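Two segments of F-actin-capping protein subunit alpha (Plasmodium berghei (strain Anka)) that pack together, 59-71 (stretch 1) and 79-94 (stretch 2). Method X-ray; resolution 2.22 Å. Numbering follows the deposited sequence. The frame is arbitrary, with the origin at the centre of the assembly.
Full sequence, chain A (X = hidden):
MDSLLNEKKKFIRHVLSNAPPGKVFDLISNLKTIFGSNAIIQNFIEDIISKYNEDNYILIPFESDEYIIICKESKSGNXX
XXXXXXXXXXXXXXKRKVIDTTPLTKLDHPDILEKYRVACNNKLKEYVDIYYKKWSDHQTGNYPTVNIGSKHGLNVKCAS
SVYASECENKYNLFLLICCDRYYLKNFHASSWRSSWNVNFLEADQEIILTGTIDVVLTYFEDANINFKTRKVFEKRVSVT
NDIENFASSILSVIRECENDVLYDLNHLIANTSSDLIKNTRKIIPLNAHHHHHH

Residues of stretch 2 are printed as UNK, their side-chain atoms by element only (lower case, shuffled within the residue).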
ATOM      1  N   LEU A  59     -19.155  -3.503   7.931  1.00 40.71           N
ATOM      2  CA  LEU A  59     -20.156  -3.517   8.972  1.00 46.72           C
ATOM      3  C   LEU A  59     -20.674  -2.141   9.354  1.00 55.08           C
ATOM      4  O   LEU A  59     -19.898  -1.294   9.794  1.00 55.21           O
ATOM      5  CB  LEU A  59     -19.566  -4.107  10.254  1.00 46.70           C
ATOM      6  CG  LEU A  59     -18.932  -5.526  10.219  1.00 51.27           C
ATOM      7  CD1 LEU A  59     -18.543  -5.846  11.664  1.00 50.62           C
ATOM      8  CD2 LEU A  59     -19.960  -6.464   9.609  1.00 48.49           C
ATOM      9  N   ILE A  60     -21.989  -2.014   9.398  1.00 53.87           N
ATOM     10  CA  ILE A  60     -22.649  -0.808   9.880  1.00 62.27           C
ATOM     11  C   ILE A  60     -23.445  -1.166  11.120  1.00 49.20           C
ATOM     12  O   ILE A  60     -24.301  -2.039  11.077  1.00 52.67           O
ATOM     13  CB  ILE A  60     -23.556  -0.163   8.814  1.00 61.77           C
ATOM     14  CG1 ILE A  60     -22.633   0.358   7.723  1.00 61.91           C
ATOM     15  CG2 ILE A  60     -24.372   0.935   9.479  1.00 56.30           C
ATOM     16  CD1 ILE A  60     -23.316   0.876   6.534  1.00 72.99           C
ATOM     17  N   PRO A  61     -23.187  -0.525  12.227  1.00 58.54           N
ATOM     18  CA  PRO A  61     -23.916  -0.841  13.451  1.00 47.51           C
ATOM     19  C   PRO A  61     -25.372  -0.448  13.362  1.00 71.86           C
ATOM     20  O   PRO A  61     -25.733   0.608  12.824  1.00 59.39           O
ATOM     21  CB  PRO A  61     -23.228   0.050  14.499  1.00 77.13           C
ATOM     22  CG  PRO A  61     -21.947   0.429  13.904  1.00 72.00           C
ATOM     23  CD  PRO A  61     -22.156   0.494  12.434  1.00 52.98           C
ATOM     24  N   PHE A  62     -26.198  -1.286  13.966  1.00 72.68           N
ATOM     25  CA  PHE A  62     -27.642  -1.165  13.883  1.00 93.26           C
ATOM     26  C   PHE A  62     -28.191  -1.335  15.286  1.00 85.57           C
ATOM     27  O   PHE A  62     -27.844  -2.296  15.968  1.00 84.94           O
ATOM     28  CB  PHE A  62     -28.172  -2.212  12.882  1.00 77.47           C
ATOM     29  CG  PHE A  62     -29.636  -2.246  12.811  1.00 94.98           C
ATOM     30  CD1 PHE A  62     -30.348  -1.074  12.736  1.00 95.26           C
ATOM     31  CD2 PHE A  62     -30.305  -3.442  12.752  1.00101.16           C
ATOM     32  CE1 PHE A  62     -31.712  -1.093  12.680  1.00 93.99           C
ATOM     33  CE2 PHE A  62     -31.661  -3.472  12.687  1.00 94.31           C
ATOM     34  CZ  PHE A  62     -32.368  -2.294  12.645  1.00114.24           C
ATOM     35  N   GLU A  63     -28.955  -0.359  15.748  1.00105.87           N
ATOM     36  CA  GLU A  63     -29.495  -0.420  17.106  1.00113.50           C
ATOM     37  C   GLU A  63     -28.346  -0.701  18.072  1.00124.69           C
ATOM     38  O   GLU A  63     -27.182  -0.386  17.797  1.00106.12           O
ATOM     39  CB  GLU A  63     -30.628  -1.420  17.165  1.00122.73           C
ATOM     40  CG  GLU A  63     -31.900  -0.956  16.476  1.00158.74           C
ATOM     41  CD  GLU A  63     -32.994  -2.016  16.465  1.00130.37           C
ATOM     42  OE1 GLU A  63     -32.702  -3.181  16.104  1.00132.12           O
ATOM     43  OE2 GLU A  63     -34.151  -1.694  16.824  1.00153.28           O
ATOM     44  N   SER A  64     -28.670  -1.295  19.209  1.00127.78           N
ATOM     45  CA  SER A  64     -27.666  -1.751  20.156  1.00135.90           C
ATOM     46  C   SER A  64     -27.245  -3.160  19.771  1.00166.36           C
ATOM     47  O   SER A  64     -28.087  -4.049  19.635  1.00127.76           O
ATOM     48  CB  SER A  64     -28.253  -1.716  21.564  1.00119.37           C
ATOM     49  OG  SER A  64     -29.549  -2.306  21.593  1.00117.83           O
ATOM     50  N   ASP A  65     -25.945  -3.356  19.574  1.00129.60           N
ATOM     51  CA  ASP A  65     -25.306  -4.659  19.433  1.00144.00           C
ATOM     52  C   ASP A  65     -25.589  -5.385  18.123  1.00128.37           C
ATOM     53  O   ASP A  65     -25.133  -6.527  17.964  1.00102.25           O
ATOM     54  CB  ASP A  65     -25.675  -5.582  20.598  1.00102.64           C
ATOM     55  CG  ASP A  65     -25.232  -5.031  21.947  1.00145.79           C
ATOM     56  OD1 ASP A  65     -24.062  -4.612  22.062  1.00125.97           O
ATOM     57  OD2 ASP A  65     -26.052  -4.999  22.894  1.00129.77           O
ATOM     58  N   GLU A  66     -26.240  -4.755  17.150  1.00 81.05           N
ATOM     59  CA  GLU A  66     -26.470  -5.392  15.859  1.00 81.43           C
ATOM     60  C   GLU A  66     -25.590  -4.760  14.784  1.00 68.80           C
ATOM     61  O   GLU A  66     -24.897  -3.751  14.989  1.00 60.43           O
ATOM     62  CB  GLU A  66     -27.933  -5.271  15.406  1.00 81.48           C
ATOM     63  CG  GLU A  66     -29.011  -5.826  16.340  1.00 95.01           C
ATOM     64  CD  GLU A  66     -29.061  -7.340  16.472  1.00 93.99           C
ATOM     65  OE1 GLU A  66     -28.354  -8.090  15.736  1.00 76.81           O
ATOM     66  OE2 GLU A  66     -29.854  -7.777  17.338  1.00108.59           O
ATOM     67  N   TYR A  67     -25.587  -5.418  13.636  1.00 57.60           N
ATOM     68  CA  TYR A  67     -24.819  -4.960  12.503  1.00 51.56           C
ATOM     69  C   TYR A  67     -25.612  -5.307  11.246  1.00 63.15           C
ATOM     70  O   TYR A  67     -26.267  -6.347  11.171  1.00 55.79           O
ATOM     71  CB  TYR A  67     -23.426  -5.601  12.368  1.00 54.35           C
ATOM     72  CG  TYR A  67     -22.444  -5.132  13.455  1.00 64.41           C
ATOM     73  CD1 TYR A  67     -21.772  -3.910  13.356  1.00 55.37           C
ATOM     74  CD2 TYR A  67     -22.208  -5.931  14.601  1.00 52.18           C
ATOM     75  CE1 TYR A  67     -20.913  -3.478  14.390  1.00 58.98           C
ATOM     76  CE2 TYR A  67     -21.382  -5.491  15.620  1.00 72.39           C
ATOM     77  CZ  TYR A  67     -20.736  -4.277  15.519  1.00 64.07           C
ATOM     78  OH  TYR A  67     -19.907  -3.891  16.538  1.00 90.71           O
ATOM     79  N   ILE A  68     -25.553  -4.406  10.298  1.00 43.58           N
ATOM     80  CA  ILE A  68     -25.947  -4.643   8.922  1.00 53.93           C
ATOM     81  C   ILE A  68     -24.646  -4.896   8.225  1.00 46.04           C
ATOM     82  O   ILE A  68     -23.656  -4.199   8.499  1.00 52.46           O
ATOM     83  CB  ILE A  68     -26.658  -3.416   8.287  1.00 59.31           C
ATOM     84  CG1 ILE A  68     -27.987  -3.101   8.964  1.00 80.19           C
ATOM     85  CG2 ILE A  68     -26.873  -3.686   6.809  1.00 54.71           C
ATOM     86  CD1 ILE A  68     -29.027  -4.173   8.672  1.00 63.44           C
ATOM     87  N   ILE A  69     -24.626  -5.870   7.326  1.00 43.84           N
ATOM     88  CA  ILE A  69     -23.406  -6.149   6.586  1.00 47.41           C
ATOM     89  C   ILE A  69     -23.633  -5.772   5.140  1.00 53.77           C
ATOM     90  O   ILE A  69     -24.583  -6.251   4.510  1.00 52.08           O
ATOM     91  CB  ILE A  69     -22.978  -7.600   6.697  1.00 51.29           C
ATOM     92  CG1 ILE A  69     -23.073  -8.108   8.138  1.00 47.75           C
ATOM     93  CG2 ILE A  69     -21.554  -7.691   6.218  1.00 47.77           C
ATOM     94  CD1 ILE A  69     -22.607  -9.495   8.201  1.00 49.31           C
ATOM     95  N   ILE A  70     -22.744  -4.936   4.608  1.00 51.47           N
ATOM     96  CA  ILE A  70     -22.906  -4.399   3.291  1.00 46.15           C
ATOM     97  C   ILE A  70     -22.152  -5.250   2.319  1.00 41.60           C
ATOM     98  O   ILE A  70     -20.930  -5.316   2.410  1.00 48.60           O
ATOM     99  CB  ILE A  70     -22.353  -2.972   3.191  1.00 53.41           C
ATOM    100  CG1 ILE A  70     -22.803  -2.024   4.296  1.00 43.04           C
ATOM    101  CG2 ILE A  70     -22.758  -2.408   1.899  1.00 53.19           C
ATOM    102  CD1 ILE A  70     -24.278  -1.915   4.408  1.00 57.08           C
ATOM    103  N   CYS A  71     -22.833  -5.822   1.327  1.00 38.87           N
ATOM    104  CA  CYS A  71     -22.130  -6.592   0.298  1.00 47.69           C
ATOM    105  C   CYS A  71     -23.167  -6.936  -0.756  1.00 52.48           C
ATOM    106  O   CYS A  71     -24.366  -6.794  -0.497  1.00 45.80           O
ATOM    107  CB  CYS A  71     -21.533  -7.890   0.879  1.00 51.54           C
ATOM    108  SG  CYS A  71     -22.833  -8.912   1.744  1.00 50.94           S
ATOM    109  N   UNK A  79     -31.531  -1.167  -0.675  1.00 69.40           N
ATOM    110  CA  UNK A  79     -31.474  -1.491   0.750  1.00 63.26           C
ATOM    111  C   UNK A  79     -30.596  -2.739   0.970  1.00 65.38           C
ATOM    112  O   UNK A  79     -30.038  -3.345   0.040  1.00 60.48           O
ATOM    113  c   UNK A  79     -32.918  -1.639   1.283  1.00 64.13           C
ATOM    114  c   UNK A  79     -33.395   0.893   1.250  1.00 50.77           C
ATOM    115  c   UNK A  79     -33.911  -0.471   0.872  1.00 62.44           C
ATOM    116  c   UNK A  79     -35.298  -0.539   1.445  1.00 54.24           C
ATOM    117  N   UNK A  80     -30.457  -3.126   2.239  1.00 62.53           N
ATOM    118  CA  UNK A  80     -29.580  -4.202   2.681  1.00 47.25           C
ATOM    119  C   UNK A  80     -30.365  -5.067   3.655  1.00 46.54           C
ATOM    120  O   UNK A  80     -30.924  -4.548   4.617  1.00 43.38           O
ATOM    121  c   UNK A  80     -28.291  -3.667   3.356  1.00 40.59           C
ATOM    122  c   UNK A  80     -26.843  -0.805   1.176  1.00 44.07           C
ATOM    123  c   UNK A  80     -25.981  -2.986   0.467  1.00 54.94           C
ATOM    124  c   UNK A  80     -27.568  -1.501   2.175  1.00 54.88           C
ATOM    125  c   UNK A  80     -27.470  -2.924   2.321  1.00 56.48           C
ATOM    126  c   UNK A  80     -26.100  -1.548   0.317  1.00 60.01           C
ATOM    127  c   UNK A  80     -26.672  -3.626   1.446  1.00 47.59           C
ATOM    128  o   UNK A  80     -25.419  -0.866  -0.620  1.00 51.03           O
ATOM    129  N   UNK A  81     -30.326  -6.398   3.468  1.00 59.31           N
ATOM    130  CA  UNK A  81     -31.150  -7.278   4.287  1.00 47.66           C
ATOM    131  C   UNK A  81     -30.411  -7.604   5.562  1.00 50.36           C
ATOM    132  O   UNK A  81     -29.193  -7.865   5.561  1.00 45.52           O
ATOM    133  c   UNK A  81     -32.425 -10.935   3.635  1.00 48.64           C
ATOM    134  c   UNK A  81     -32.414  -9.571   4.330  1.00 53.46           C
ATOM    135  c   UNK A  81     -33.843  -9.053   4.491  1.00 50.31           C
ATOM    136  c   UNK A  81     -31.513  -8.576   3.564  1.00 52.05           C
ATOM    137  N   UNK A  82     -31.120  -7.535   6.639  1.00 43.90           N
ATOM    138  CA  UNK A  82     -30.668  -8.276   7.804  1.00 61.63           C
ATOM    139  C   UNK A  82     -31.531  -9.559   7.917  1.00 49.13           C
ATOM    140  O   UNK A  82     -32.693  -9.470   8.296  1.00 48.73           O
ATOM    141  c   UNK A  82     -29.113  -7.656  10.988  1.00 60.51           C
ATOM    142  n   UNK A  82     -30.807  -9.044  10.966  1.00 56.52           N
ATOM    143  c   UNK A  82     -30.816  -7.413   9.049  1.00 53.60           C
ATOM    144  c   UNK A  82     -30.209  -8.019  10.274  1.00 65.77           C
ATOM    145  c   UNK A  82     -30.121  -9.267  12.078  1.00 55.12           C
ATOM    146  n   UNK A  82     -29.077  -8.460  12.102  1.00 67.46           N
ATOM    147  N   UNK A  83     -31.019 -10.736   7.565  1.00 56.06           N
ATOM    148  CA  UNK A  83     -31.902 -11.916   7.424  1.00 52.47           C
ATOM    149  C   UNK A  83     -32.487 -12.449   8.736  1.00 52.09           C
ATOM    150  O   UNK A  83     -33.596 -12.999   8.747  1.00 58.01           O
ATOM    151  c   UNK A  83     -31.017 -12.942   6.715  1.00 45.78           C
ATOM    152  c   UNK A  83     -29.651 -12.445   6.823  1.00 50.67           C
ATOM    153  c   UNK A  83     -29.748 -10.926   6.838  1.00 50.40           C
ATOM    154  N   UNK A  84     -31.824 -12.265   9.849  1.00 48.95           N
ATOM    155  CA  UNK A  84     -32.486 -12.684  11.067  1.00 42.94           C
ATOM    156  C   UNK A  84     -33.554 -11.751  11.543  1.00 47.29           C
ATOM    157  O   UNK A  84     -34.583 -12.218  12.031  1.00 59.10           O
ATOM    158  c   UNK A  84     -30.714 -14.235  11.897  1.00 47.68           C
ATOM    159  c   UNK A  84     -31.480 -12.950  12.166  1.00 50.91           C
ATOM    160  n   UNK A  84     -29.631 -14.417  12.607  1.00 50.44           N
ATOM    161  o   UNK A  84     -31.044 -14.999  10.944  1.00 46.78           O
ATOM    162  N   UNK A  85     -33.324 -10.420  11.502  1.00 61.47           N
ATOM    163  CA  UNK A  85     -34.385  -9.512  11.925  1.00 61.32           C
ATOM    164  C   UNK A  85     -35.485  -9.333  10.887  1.00 58.70           C
ATOM    165  O   UNK A  85     -36.559  -8.821  11.243  1.00 58.83           O
ATOM    166  c   UNK A  85     -32.011  -7.004  13.681  1.00 81.39           C
ATOM    167  c   UNK A  85     -33.813  -8.121  12.311  1.00 70.52           C
ATOM    168  c   UNK A  85     -32.854  -8.203  13.495  1.00 72.35           C
ATOM    169  c   UNK A  85     -33.658  -8.420  14.742  1.00 67.54           C
ATOM    170  N   UNK A  86     -35.246  -9.690   9.622  1.00 52.24           N
ATOM    171  CA  UNK A  86     -36.265  -9.512   8.596  1.00 60.46           C
ATOM    172  C   UNK A  86     -36.569  -8.029   8.419  1.00 52.32           C
ATOM    173  O   UNK A  86     -37.688  -7.548   8.606  1.00 53.47           O
ATOM    174  c   UNK A  86     -36.836 -13.887   7.468  1.00 93.09           C
ATOM    175  c   UNK A  86     -36.808 -12.350   7.631  1.00 66.75           C
ATOM    176  c   UNK A  86     -37.303 -11.858   9.017  1.00 62.20           C
ATOM    177  c   UNK A  86     -37.518 -10.305   8.969  1.00 57.98           C
ATOM    178  n   UNK A  86     -35.802 -14.614   8.262  1.00 60.48           N
ATOM    179  N   UNK A  87     -35.539  -7.316   8.014  1.00 61.49           N
ATOM    180  CA  UNK A  87     -35.503  -5.858   7.970  1.00 65.16           C
ATOM    181  C   UNK A  87     -34.640  -5.510   6.773  1.00 56.38           C
ATOM    182  O   UNK A  87     -33.615  -6.176   6.546  1.00 53.50           O
ATOM    183  c   UNK A  87     -36.034  -4.888  10.206  1.00 56.03           C
ATOM    184  c   UNK A  87     -33.845  -4.274   9.000  1.00 69.35           C
ATOM    185  c   UNK A  87     -34.916  -5.312   9.280  1.00 63.83           C
ATOM    186  c   UNK A  87     -35.486  -4.626  11.606  1.00 89.71           C
ATOM    187  N   UNK A  88     -35.114  -4.582   5.943  1.00 52.75           N
ATOM    188  CA  UNK A  88     -34.296  -3.950   4.925  1.00 58.66           C
ATOM    189  C   UNK A  88     -33.867  -2.620   5.510  1.00 63.12           C
ATOM    190  O   UNK A  88     -34.712  -1.835   5.972  1.00 59.39           O
ATOM    191  c   UNK A  88     -36.745  -4.537   1.899  1.00 65.24           C
ATOM    192  c   UNK A  88     -35.065  -3.694   3.631  1.00 57.45           C
ATOM    193  c   UNK A  88     -34.797  -5.941   2.528  1.00 66.82           C
ATOM    194  c   UNK A  88     -35.781  -4.919   3.045  1.00 68.54           C
ATOM    195  N   UNK A  89     -32.571  -2.375   5.496  1.00 58.13           N
ATOM    196  CA  UNK A  89     -31.986  -1.195   6.113  1.00 53.08           C
ATOM    197  C   UNK A  89     -31.502  -0.306   4.990  1.00 50.75           C
ATOM    198  O   UNK A  89     -30.810  -0.752   4.049  1.00 47.38           O
ATOM    199  c   UNK A  89     -30.836  -1.548   7.054  1.00 51.65           C
ATOM    200  N   UNK A  90     -31.872   0.950   5.088  1.00 52.42           N
ATOM    201  CA  UNK A  90     -31.379   1.966   4.177  1.00 58.28           C
ATOM    202  C   UNK A  90     -30.127   2.557   4.795  1.00 50.78           C
ATOM    203  O   UNK A  90     -30.154   2.987   5.947  1.00 57.08           O
ATOM    204  c   UNK A  90     -32.200   3.786   2.721  1.00 59.79           C
ATOM    205  o   UNK A  90     -31.043   4.005   2.350  1.00 51.51           O
ATOM    206  c   UNK A  90     -32.448   3.020   3.957  1.00 59.49           C
ATOM    207  n   UNK A  90     -33.259   4.151   2.029  1.00 58.48           N
ATOM    208  N   UNK A  91     -29.039   2.604   4.050  1.00 46.75           N
ATOM    209  CA  UNK A  91     -27.782   2.983   4.682  1.00 53.55           C
ATOM    210  C   UNK A  91     -27.206   4.262   4.106  1.00 55.00           C
ATOM    211  O   UNK A  91     -27.367   4.568   2.925  1.00 54.57           O
ATOM    212  c   UNK A  91     -25.461   2.243   4.538  1.00 54.19           C
ATOM    213  c   UNK A  91     -26.791   1.793   4.516  1.00 54.16           C
ATOM    214  c   UNK A  91     -27.031   0.734   5.659  1.00 57.21           C
ATOM    215  N   UNK A  92     -26.454   5.000   4.930  1.00 56.74           N
ATOM    216  CA  UNK A  92     -25.591   6.053   4.387  1.00 68.14           C
ATOM    217  C   UNK A  92     -24.162   5.523   4.342  1.00 56.75           C
ATOM    218  O   UNK A  92     -23.538   5.265   5.389  1.00 60.55           O
ATOM    219  c   UNK A  92     -25.657   7.360   5.169  1.00 56.05           C
ATOM    220  o   UNK A  92     -23.880   8.209   3.760  1.00 68.25           O
ATOM    221  c   UNK A  92     -24.836   8.490   4.503  1.00 73.63           C
ATOM    222  n   UNK A  92     -25.277   9.788   4.700  1.00 62.82           N
ATOM    223  N   UNK A  93     -23.645   5.421   3.127  1.00 54.68           N
ATOM    224  CA  UNK A  93     -22.347   4.800   2.917  1.00 60.70           C
ATOM    225  C   UNK A  93     -21.197   5.708   3.338  1.00 69.85           C
ATOM    226  O   UNK A  93     -20.183   5.211   3.836  1.00 68.34           O
ATOM    227  c   UNK A  93     -22.224   4.415   1.464  1.00 54.45           C
ATOM    228  n   UNK A  93     -24.789   2.126   0.238  1.00 61.64           N
ATOM    229  c   UNK A  93     -23.171   3.348   1.056  1.00 65.57           C
ATOM    230  n   UNK A  93     -22.943   2.010   1.329  1.00 59.70           N
ATOM    231  c   UNK A  93     -23.942   1.298   0.833  1.00 56.84           C
ATOM    232  c   UNK A  93     -24.340   3.413   0.390  1.00 57.04           C
ATOM    233  N   UNK A  94     -21.309   7.015   3.131  1.00 79.84           N
ATOM    234  CA  UNK A  94     -20.244   7.891   3.603  1.00 67.36           C
ATOM    235  C   UNK A  94     -20.242   7.930   5.118  1.00 72.15           C
ATOM    236  O   UNK A  94     -19.185   7.872   5.757  1.00 76.65           O
ATOM    237  c   UNK A  94     -20.606   9.393   1.521  1.00 98.92           C
ATOM    238  c   UNK A  94     -20.401   9.298   3.031  1.00 99.14           C
ATOM    239  c   UNK A  94     -19.228   9.566   0.874  1.00111.02           C
ATOM    240  c   UNK A  94     -21.573  10.539   1.133  1.00103.33           C
TER
HETATM  241  O   HOH W   1     -26.442  -8.585  13.745  1.00 60.91           O

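Position 79 carries four carbons forked at the second, and they lie beyond reach of stretch 1; this is Leu79, at the start of the first strand of the hairpin. At position 80 one carbon, the CB, lies 3.7 Å from Ile68 CG2 and leads to a ring of six carbons bearing an oxygen, with Ile70 CD1 over one face: Tyr80. Ile70 CD1 is 4.0 Å from the centroid of the Tyr80 ring and nearly on its normal, in a CH-pi contact.

Position 81 again has four carbons forked at the second; its CA-to-CB bond points away from stretch 1, as is usual for alternate residues of a strand, and it is Leu81. At position 82 one carbon, the CB, packs 3.7 Å from Ile68 CD1 and bears a five-membered ring of three carbons and two nitrogens, whose edge turns to the backbone oxygen of Tyr67, hence His82. Its CD2 lies 3.1 Å from Tyr67 O. Water 1 joins the two stretches here, donating to Glu66 OE1 (2.8 Å from the water O), accepting from Tyr67 N (3.3 Å) and hydrogen bonding to His82 NE2 (3.1 Å).

At 83 three carbons close a ring onto the backbone nitrogen, which defines Pro83. Position 84 has two carbons, the second bearing one oxygen and one nitrogen; this is Asn84, and like Pro83 it does not touch stretch 1. Position 85 has four carbons forked at the second, one of them 3.7 Å from Phe62 CE2 at the edge of that ring; this is Leu85, and the atom is CD1. Its backbone N donates to His82 ND1 at 2.9 Å, helping to fix the imidazole. Position 86 shows four carbons in a row ending in nitrogen: Lys86, out of reach of stretch 1, with NZ bonded to Pro83 O at 2.8 Å.

At 87 four carbons fork at the first, one arm two carbons long and ending 4.0 Å from Phe62 CZ, at the edge of the ring; this is Ile87, and the atom is CD1. Position 88, four carbons forked at the second, has its CA-to-CB bond pointing away and is Leu88. A single carbon at 89, the CB, 3.6 Å from Ile68 CD1, makes Ala89. Position 90, two carbons with a terminal oxygen and nitrogen, is Asn90, out of reach.

At 91 one carbon carries two more, one 3.2 Å from Ile60 CD1, a tight apolar contact, and the other 4.0 Å from Ile70 CD1: Val91, the atoms being CG1 and CG2. Position 92 has two carbons, the second carrying one oxygen and one nitrogen, and its CA-to-CB bond points away: Asn92. At 93 one carbon leads to a five-membered ring of three carbons and two nitrogens, a ring carbon lying 4.0 Å from Ile70 CG2; this is His93, and the atom is CE1. Position 94 has four carbons forked at the second, out of reach of stretch 1, and is Leu94.

Each stretch forms its own backbone-bonded hairpin, and no direct hydrogen bond joins the two. They meet mainly through side chains, burying 610 Å². Ile60, Phe62, Ile68 and Ile70 pack against the inward-facing residues of stretch 2, while water 1 supplies a polar link beside His82.

Stretch 2 (79-94) LYLHPNLKILANVNHL
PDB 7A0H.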